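Local coordinates for protein type I polyketide synthase PikAII (Streptomyces venezuelae, PDB 3QP9) that probably epimerises the alpha-substituent of a carrier-bound beta-ketoacyl polyketide intermediate, through a C2-type ketoreductase domain that does not reduce the keto group, at residues L324-L334 / T375-L384. Sequence-based numbering, arbitrary orientation.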
loop_
_atom_site.group_PDB
_atom_site.type_symbol
_atom_site.label_atom_id
_atom_site.label_comp_id
_atom_site.label_asym_id
_atom_site.label_seq_id
_atom_site.Cartn_x
_atom_site.Cartn_y
_atom_site.Cartn_z
ATOM N N LEU A 324 -15.847 -1.377 12.858
ATOM C CA LEU A 324 -16.014 -1.438 11.399
ATOM C C LEU A 324 -15.227 -2.631 10.777
ATOM O O LEU A 324 -15.412 -2.909 9.626
ATOM C CB LEU A 324 -15.575 -0.108 10.776
ATOM C CG LEU A 324 -16.540 1.097 10.943
ATOM C CD1 LEU A 324 -15.934 2.285 10.194
ATOM C CD2 LEU A 324 -17.951 0.848 10.495
ATOM N N THR A 325 -14.358 -3.327 11.535
ATOM C CA THR A 325 -13.689 -4.535 11.017
ATOM C C THR A 325 -14.697 -5.717 11.066
ATOM O O THR A 325 -14.444 -6.785 10.505
ATOM C CB THR A 325 -12.373 -4.892 11.797
ATOM O OG1 THR A 325 -12.721 -5.257 13.137
ATOM C CG2 THR A 325 -11.462 -3.682 11.833
ATOM N N ASP A 326 -15.874 -5.478 11.652
ATOM C CA ASP A 326 -16.943 -6.475 11.661
ATOM C C ASP A 326 -17.950 -6.089 10.572
ATOM O O ASP A 326 -18.705 -5.096 10.712
ATOM C CB ASP A 326 -17.601 -6.567 13.043
ATOM C CG ASP A 326 -18.930 -7.325 13.026
ATOM O OD1 ASP A 326 -19.201 -8.061 12.065
ATOM O OD2 ASP A 326 -19.699 -7.262 13.996
ATOM N N ALA A 327 -17.986 -6.846 9.490
ATOM C CA ALA A 327 -18.866 -6.495 8.358
ATOM C C ALA A 327 -20.373 -6.250 8.704
ATOM O O ALA A 327 -20.996 -5.370 8.139
ATOM C CB ALA A 327 -18.719 -7.544 7.217
ATOM N N GLU A 328 -20.954 -7.075 9.575
ATOM C CA GLU A 328 -22.281 -6.922 10.152
ATOM C C GLU A 328 -22.473 -5.498 10.762
ATOM O O GLU A 328 -23.495 -4.848 10.516
ATOM C CB GLU A 328 -22.463 -7.992 11.237
ATOM C CG GLU A 328 -23.911 -8.356 11.513
ATOM C CD GLU A 328 -24.086 -9.298 12.730
ATOM O OE1 GLU A 328 -25.139 -9.181 13.359
ATOM O OE2 GLU A 328 -23.185 -10.109 13.091
ATOM N N ALA A 329 -21.479 -4.995 11.492
ATOM C CA ALA A 329 -21.646 -3.692 12.125
ATOM C C ALA A 329 -21.538 -2.604 11.054
ATOM O O ALA A 329 -22.323 -1.647 11.064
ATOM C CB ALA A 329 -20.651 -3.447 13.214
ATOM N N ALA A 330 -20.601 -2.776 10.109
ATOM C CA ALA A 330 -20.461 -1.808 8.990
ATOM C C ALA A 330 -21.753 -1.768 8.178
ATOM O O ALA A 330 -22.225 -0.722 7.806
ATOM C CB ALA A 330 -19.224 -2.176 8.100
ATOM N N ALA A 331 -22.356 -2.940 7.964
ATOM C CA ALA A 331 -23.632 -3.033 7.255
ATOM C C ALA A 331 -24.766 -2.288 8.001
ATOM O O ALA A 331 -25.557 -1.590 7.369
ATOM C CB ALA A 331 -24.006 -4.531 6.972
ATOM N N ARG A 332 -24.770 -2.413 9.330
ATOM C CA ARG A 332 -25.713 -1.725 10.245
ATOM C C ARG A 332 -25.560 -0.230 10.119
ATOM O O ARG A 332 -26.563 0.496 10.035
ATOM C CB ARG A 332 -25.352 -2.026 11.696
ATOM C CG ARG A 332 -26.414 -2.540 12.610
ATOM C CD ARG A 332 -26.517 -4.042 12.460
ATOM N NE ARG A 332 -26.503 -4.819 13.711
ATOM C CZ ARG A 332 -25.418 -5.391 14.279
ATOM N NH1 ARG A 332 -25.545 -6.115 15.384
ATOM N NH2 ARG A 332 -24.185 -5.249 13.793
ATOM N N LEU A 333 -24.304 0.216 10.163
ATOM C CA LEU A 333 -23.983 1.631 10.088
ATOM C C LEU A 333 -24.623 2.174 8.849
ATOM O O LEU A 333 -25.392 3.166 8.942
ATOM C CB LEU A 333 -22.501 1.871 10.062
ATOM C CG LEU A 333 -21.948 3.248 9.667
ATOM C CD1 LEU A 333 -22.285 4.211 10.729
ATOM C CD2 LEU A 333 -20.455 3.056 9.728
ATOM N N LEU A 334 -24.331 1.542 7.706
ATOM C CA LEU A 334 -24.825 2.076 6.409
ATOM C C LEU A 334 -26.314 2.066 6.284
ATOM O O LEU A 334 -26.894 2.979 5.672
ATOM C CB LEU A 334 -24.201 1.345 5.221
ATOM C CG LEU A 334 -22.675 1.486 5.142
ATOM C CD1 LEU A 334 -22.085 0.349 4.312
ATOM C CD2 LEU A 334 -22.345 2.885 4.584
ATOM N N THR A 375 -9.144 -3.709 6.835
ATOM C CA THR A 375 -10.373 -4.574 6.835
ATOM C C THR A 375 -11.699 -3.787 6.770
ATOM O O THR A 375 -12.691 -4.192 6.039
ATOM C CB THR A 375 -10.387 -5.537 8.040
ATOM O OG1 THR A 375 -9.297 -6.470 7.849
ATOM C CG2 THR A 375 -11.722 -6.325 8.116
ATOM N N ALA A 376 -11.766 -2.717 7.549
ATOM C CA ALA A 376 -12.976 -1.878 7.442
ATOM C C ALA A 376 -13.190 -1.292 6.030
ATOM O O ALA A 376 -14.315 -1.174 5.520
ATOM C CB ALA A 376 -12.976 -0.820 8.549
ATOM N N ALA A 377 -12.088 -0.908 5.371
ATOM C CA ALA A 377 -12.149 -0.335 4.057
ATOM C C ALA A 377 -12.568 -1.406 3.104
ATOM O O ALA A 377 -13.362 -1.132 2.214
ATOM C CB ALA A 377 -10.758 0.295 3.650
ATOM N N LEU A 378 -12.101 -2.633 3.356
ATOM C CA LEU A 378 -12.545 -3.791 2.555
ATOM C C LEU A 378 -14.043 -3.942 2.607
ATOM O O LEU A 378 -14.676 -4.028 1.543
ATOM C CB LEU A 378 -11.810 -5.091 2.924
ATOM C CG LEU A 378 -12.392 -6.370 2.278
ATOM C CD1 LEU A 378 -11.896 -6.433 0.862
ATOM C CD2 LEU A 378 -11.882 -7.581 3.025
ATOM N N HIS A 379 -14.617 -3.881 3.814
ATOM C CA HIS A 379 -16.046 -4.043 3.964
ATOM C C HIS A 379 -16.826 -2.882 3.419
ATOM O O HIS A 379 -17.863 -3.083 2.786
ATOM C CB HIS A 379 -16.428 -4.222 5.443
ATOM C CG HIS A 379 -15.825 -5.424 6.064
ATOM N ND1 HIS A 379 -15.408 -5.460 7.384
ATOM C CD2 HIS A 379 -15.542 -6.634 5.532
ATOM C CE1 HIS A 379 -14.938 -6.669 7.640
ATOM N NE2 HIS A 379 -14.973 -7.383 6.522
ATOM N N LEU A 380 -16.331 -1.659 3.660
ATOM C CA LEU A 380 -17.061 -0.509 3.149
ATOM C C LEU A 380 -17.169 -0.552 1.592
ATOM O O LEU A 380 -18.204 -0.204 0.980
ATOM C CB LEU A 380 -16.412 0.770 3.600
ATOM C CG LEU A 380 -16.583 1.088 5.080
ATOM C CD1 LEU A 380 -15.507 2.128 5.431
ATOM C CD2 LEU A 380 -18.011 1.648 5.403
ATOM N N ASP A 381 -16.053 -0.886 0.972
ATOM C CA ASP A 381 -15.988 -0.985 -0.488
ATOM C C ASP A 381 -16.955 -2.082 -0.957
ATOM O O ASP A 381 -17.806 -1.855 -1.880
ATOM C CB ASP A 381 -14.513 -1.233 -0.957
ATOM C CG ASP A 381 -14.435 -1.481 -2.458
ATOM O OD1 ASP A 381 -14.258 -2.643 -2.886
ATOM O OD2 ASP A 381 -14.708 -0.531 -3.204
ATOM N N ARG A 382 -16.879 -3.265 -0.345
ATOM C CA ARG A 382 -17.858 -4.330 -0.691
ATOM C C ARG A 382 -19.348 -3.983 -0.466
ATOM O O ARG A 382 -20.161 -4.066 -1.411
ATOM C CB ARG A 382 -17.537 -5.677 -0.040
ATOM C CG ARG A 382 -18.541 -6.748 -0.482
ATOM C CD ARG A 382 -18.044 -8.137 -0.084
ATOM N NE ARG A 382 -18.014 -8.387 1.373
ATOM C CZ ARG A 382 -19.089 -8.684 2.118
ATOM N NH1 ARG A 382 -18.961 -8.938 3.422
ATOM N NH2 ARG A 382 -20.296 -8.740 1.569
ATOM N N LEU A 383 -19.726 -3.582 0.741
ATOM C CA LEU A 383 -21.162 -3.240 0.983
ATOM C C LEU A 383 -21.704 -2.081 0.147
ATOM O O LEU A 383 -22.899 -2.082 -0.244
ATOM C CB LEU A 383 -21.400 -2.976 2.479
ATOM C CG LEU A 383 -20.867 -4.122 3.350
ATOM C CD1 LEU A 383 -20.682 -3.621 4.785
ATOM C CD2 LEU A 383 -21.815 -5.347 3.268
ATOM N N LEU A 384 -20.851 -1.085 -0.122
ATOM C CA LEU A 384 -21.226 0.046 -0.986
ATOM C C LEU A 384 -21.341 -0.368 -2.439
ATOM O O LEU A 384 -22.135 0.214 -3.192
ATOM C CB LEU A 384 -20.243 1.210 -0.892
ATOM C CG LEU A 384 -20.161 1.988 0.442
ATOM C CD1 LEU A 384 -19.238 3.190 0.376
ATOM C CD2 LEU A 384 -21.560 2.395 0.974
#
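Ala327 and His379 meet where helices 327-335 and 363-386 pack on one flank of the Rossmann-fold ketoreductase domain, their local axes 9.6 Å apart and crossing at -52°. The packing is largely apolar. Leu383 acts as a knob in a hole formed by Ala327, Ala330, Ala331 and Leu334; its CD1 reaches Ala330 CB at 3.9 Å and touches the backbone at Ala327 O and Ala331 N. Farther along, the side chains of Leu334 and Leu384 meet at about a right angle, CD2 to CD2 at 3.7 Å, and both rest on Leu343 of the strand beneath. At the other end, in the turn leading into helix 327-335, Leu324 CB presses on Ala376 CB at 3.5 Å.

The polar contacts gather round the imidazole of His379. With CG anti to the carbonyl carbon (chi1 -61°), the ring reaches the turn edge-on, and ND1 gives a weak, long but nearly straight hydrogen bond to Leu324 O (3.4 Å). Thr325 O lies at this edge, an unusually short C...O contact 2.9 Å from CE1. One ring face carries Thr375 O near its rim; over the centre of the opposite face, Ala327 CB makes a CH-pi contact 3.6 Å from the centroid.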